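Local coordinates for putative NADH Oxidase (Clostridium acetobutylicum, PDB 3E10), which probably acts as an FMN-dependent oxidoreductase of the nitroreductase family, holding flavin mononucleotide in pockets to which both chains of its dimer contribute, at the interface of chains A and B. Sequence-based numbering; all coordinates share one arbitrary frame. Chains: chain A/B, Putative NADH Oxidase.

Contact 1 and contact 2 lie about 20 Å apart, measured between the centres of their C-alpha atoms, and share no residue. Contact 1 is the core side of the interface, where helix 89-106 of each chain meets residues that line the FMN pockets. Contact 2 is peripheral: the C-terminal segment of chain B, with strand 163-165, reaches over chain A and pairs with strand 43-48. The two-fold symmetry repeats both with the chains exchanged. Helix packing and exchanged tails together fit the intertwined dimer typical of nitroreductases, in which residues of both subunits build each flavin site.

Contact 1: the interface of chains A and B. Residues chain A 34-35, 95, 99; chain B 8, 98, 101, 113.
In this nitroreductase-family dimer, A:Pro35, from the wall of an FMN pocket, packs against B:Arg8, another flavin-binding residue, and against B:Glu98 of helix 89-106. The pyrrolidine ring presents CD to one face of the B:Arg8 guanidinium, 3.5 Å above its plane and displaced toward the rim. The arginine chain bends at chi2 and at chi3 (56°), which turns this flat group over the proline. A:Pro35 CD also lies 3.6 Å from B:Glu98 CD, the carboxylate carbon, as the two side chains cross obliquely. Farther round the ring, A:Pro35 CG meets the branch methyl CD1 of B:Leu101 at 4.0 Å. The benzo edge of B:Trp113 adds to the apolar border, with CE3 near A:Pro35 CG and CZ3 at 4.1 Å from A:Ala95 CB.

On the polar side, water 1 sits in the guanidinium plane, 3.0 Å from B:Arg8 NE along a nearly straight N-H direction (173° at H), and also bonds to A:Asn99 ND2. B:Arg8 NE and B:Glu98 OE2 form a long salt bridge of 3.9 Å within chain B. The 2.6 Å approach of A:Asn99 OD1 to B:Glu98 OE2 is doubtful as modelled, because amide and carboxylate oxygens would both accept; a flipped amide or a protonated carboxyl could reconcile it, and the coordinates do not decide. Their planes lie 46° apart.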
# COMPACT_ATOMS: atom_id res chain seq x y z
N ALA A 34 6.10 4.61 -5.19
CA ALA A 34 4.67 4.34 -4.96
C ALA A 34 3.76 5.29 -5.73
O ALA A 34 4.14 6.43 -6.02
CB ALA A 34 4.35 4.44 -3.48
N PRO A 35 2.54 4.81 -6.05
CA PRO A 35 1.56 5.70 -6.61
C PRO A 35 1.14 6.68 -5.49
O PRO A 35 1.31 6.40 -4.28
CB PRO A 35 0.41 4.76 -6.99
CG PRO A 35 0.51 3.66 -6.01
CD PRO A 35 2.00 3.46 -5.82
N ALA A 95 0.84 2.79 0.46
CA ALA A 95 1.43 2.24 -0.74
C ALA A 95 2.97 2.28 -0.67
O ALA A 95 3.65 1.35 -1.09
CB ALA A 95 0.91 3.00 -1.98
N ASN A 99 5.61 -0.87 -0.55
CA ASN A 99 6.78 -0.99 -1.43
C ASN A 99 8.06 -1.23 -0.62
O ASN A 99 8.91 -1.99 -1.05
CB ASN A 99 6.95 0.26 -2.31
CG ASN A 99 6.08 0.25 -3.55
OD1 ASN A 99 5.19 -0.58 -3.70
ND2 ASN A 99 6.35 1.20 -4.46
N ARG B 8 6.21 -0.16 -12.45
CA ARG B 8 4.76 -0.04 -12.32
C ARG B 8 4.32 1.41 -12.59
O ARG B 8 4.80 2.34 -11.92
CB ARG B 8 4.36 -0.40 -10.91
CG ARG B 8 2.85 -0.23 -10.59
CD ARG B 8 2.57 0.32 -9.19
NE ARG B 8 3.26 1.60 -8.95
CZ ARG B 8 2.88 2.80 -9.40
NH1 ARG B 8 1.82 2.91 -10.18
NH2 ARG B 8 3.59 3.87 -9.10
N GLU B 98 -1.87 -1.83 -3.71
CA GLU B 98 -0.51 -1.73 -4.23
C GLU B 98 -0.04 -3.11 -4.67
O GLU B 98 0.62 -3.22 -5.70
CB GLU B 98 0.43 -1.09 -3.19
CG GLU B 98 1.90 -0.93 -3.67
CD GLU B 98 2.09 -0.01 -4.89
OE1 GLU B 98 1.10 0.51 -5.43
OE2 GLU B 98 3.27 0.15 -5.33
N LEU B 101 -1.51 -3.70 -8.08
CA LEU B 101 -0.86 -2.93 -9.12
C LEU B 101 0.48 -3.56 -9.47
O LEU B 101 0.86 -3.58 -10.65
CB LEU B 101 -0.66 -1.50 -8.67
CG LEU B 101 -1.92 -0.67 -8.37
CD1 LEU B 101 -1.48 0.71 -7.90
CD2 LEU B 101 -2.91 -0.60 -9.57
N TRP B 113 -5.14 2.73 -10.05
CA TRP B 113 -5.93 2.90 -8.83
C TRP B 113 -6.84 4.09 -9.03
O TRP B 113 -6.38 5.20 -9.31
CB TRP B 113 -4.94 3.13 -7.69
CG TRP B 113 -5.41 3.29 -6.31
CD1 TRP B 113 -6.62 3.77 -5.85
CD2 TRP B 113 -4.62 3.04 -5.15
NE1 TRP B 113 -6.61 3.79 -4.47
CE2 TRP B 113 -5.38 3.39 -4.02
CE3 TRP B 113 -3.32 2.56 -4.97
CZ2 TRP B 113 -4.90 3.24 -2.72
CZ3 TRP B 113 -2.82 2.45 -3.70
CH2 TRP B 113 -3.60 2.81 -2.59
O HOH W 1 5.86 1.34 -7.47

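Contact 2: the interface of chains A and B. Residues chain A 44-45, 136; chain B 161-164, 168.
A:Glu44 and B:His164 meet through a side-chain hydrogen bond, B:His164 NE2 donating to the carboxylate oxygen A:Glu44 OE1 over 2.8 Å. The oxygen lies in the imidazole plane, whereas the N-H arrives 46° above the carboxylate plane, so the bond is well aimed from the ring but tilted at its acceptor. The bend of A:Glu44 at chi2 (-79°) swings its carboxylate toward chain B, where CD rests on the aliphatic CD of B:Arg162 at 3.6 Å. Its other oxygen, OE2, binds water 2, which also bonds to the backbone oxygen of B:Lys161.

Backbone bonds flank this pair: A:Phe45 N donates to B:Arg162 O (2.9 Å) and B:His164 N to A:Phe45 O (2.8 Å), giving a parallel bridge between A:Phe45 and B:Ile163.

Beyond them, A:Ile136 comes against one face of the B:Tyr168 ring near its phenol end, with B:His164 on the other face; B:Tyr168 OH lies 3.4 Å from A:Ile136 CD1, and B:Tyr168 CE1 3.9 Å from A:Ile136 CG2. In the second shell, B:His164 ND1 donates to B:Tyr168 O of the terminal carboxylate at 2.7 Å, in the carbonyl plane and on a lone pair. The in-plane bonds at both ring nitrogens, with the offset face contact between the rings, would hold the imidazole's rotation. With both ring nitrogens modelled as donors to carboxylate oxygens, a cationic imidazole would be favoured, though its protonation is not seen.

In the fold, the C-terminal tail of chain B thus adds its short strand 163-165 alongside strand 43-48 of chain A, while B:Tyr168 reaches the start of strand 136-145.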
# COMPACT_ATOMS: atom_id res chain seq x y z
N GLU A 44 7.98 12.08 3.51
CA GLU A 44 9.28 12.40 4.08
C GLU A 44 9.65 11.19 4.94
O GLU A 44 8.78 10.51 5.50
CB GLU A 44 9.20 13.65 4.97
CG GLU A 44 8.77 14.94 4.22
CD GLU A 44 9.88 15.56 3.45
OE1 GLU A 44 11.02 15.10 3.57
OE2 GLU A 44 9.63 16.56 2.73
N PHE A 45 10.95 10.94 5.07
CA PHE A 45 11.42 9.76 5.79
C PHE A 45 12.53 10.13 6.77
O PHE A 45 13.45 10.81 6.38
CB PHE A 45 12.01 8.73 4.81
CG PHE A 45 11.09 8.38 3.68
CD1 PHE A 45 11.14 9.12 2.50
CD2 PHE A 45 10.20 7.34 3.77
CE1 PHE A 45 10.27 8.85 1.45
CE2 PHE A 45 9.33 7.07 2.72
CZ PHE A 45 9.35 7.81 1.58
N ILE A 136 3.99 18.32 9.59
CA ILE A 136 4.64 17.01 9.34
C ILE A 136 3.91 15.95 10.17
O ILE A 136 3.94 15.95 11.41
CB ILE A 136 6.14 17.06 9.63
CG1 ILE A 136 6.80 18.15 8.79
CG2 ILE A 136 6.82 15.67 9.40
CD1 ILE A 136 6.68 18.01 7.25
N LYS B 161 16.17 14.69 -1.00
CA LYS B 161 15.79 15.71 -0.01
C LYS B 161 14.71 15.21 0.92
O LYS B 161 14.43 15.82 1.96
CB LYS B 161 15.29 17.00 -0.68
CG LYS B 161 16.36 17.72 -1.47
CD LYS B 161 15.94 19.14 -1.85
CE LYS B 161 14.61 19.18 -2.61
NZ LYS B 161 14.57 18.25 -3.80
N ARG B 162 14.08 14.09 0.55
CA ARG B 162 13.03 13.51 1.40
C ARG B 162 13.62 12.63 2.50
O ARG B 162 12.90 12.08 3.32
CB ARG B 162 12.02 12.70 0.59
CG ARG B 162 11.33 13.48 -0.49
CD ARG B 162 10.66 14.77 -0.02
NE ARG B 162 10.01 15.41 -1.16
CZ ARG B 162 8.77 15.14 -1.59
NH1 ARG B 162 7.97 14.31 -0.94
NH2 ARG B 162 8.32 15.75 -2.68
N ILE B 163 14.95 12.46 2.49
CA ILE B 163 15.63 11.56 3.44
C ILE B 163 16.29 12.39 4.55
O ILE B 163 17.14 13.24 4.26
CB ILE B 163 16.69 10.68 2.76
CG1 ILE B 163 16.10 9.82 1.63
CG2 ILE B 163 17.44 9.77 3.79
CD1 ILE B 163 17.15 9.13 0.70
N HIS B 164 15.83 12.17 5.78
CA HIS B 164 16.34 12.84 6.95
C HIS B 164 17.14 11.84 7.75
O HIS B 164 16.65 10.78 8.11
CB HIS B 164 15.18 13.39 7.77
CG HIS B 164 14.29 14.31 6.98
ND1 HIS B 164 14.31 15.67 7.15
CD2 HIS B 164 13.41 14.06 5.98
CE1 HIS B 164 13.45 16.22 6.31
NE2 HIS B 164 12.89 15.27 5.59
N TYR B 168 14.82 14.78 12.06
CA TYR B 168 14.20 15.52 10.97
C TYR B 168 15.07 16.70 10.56
O TYR B 168 15.27 16.95 9.34
CB TYR B 168 12.79 15.99 11.34
CG TYR B 168 12.01 16.39 10.10
CD1 TYR B 168 11.26 15.45 9.41
CD2 TYR B 168 12.05 17.67 9.60
CE1 TYR B 168 10.57 15.77 8.28
CE2 TYR B 168 11.33 18.00 8.42
CZ TYR B 168 10.62 17.02 7.78
OH TYR B 168 9.92 17.31 6.62
OXT TYR B 168 15.61 17.38 11.45
O HOH W 2 12.11 17.55 2.22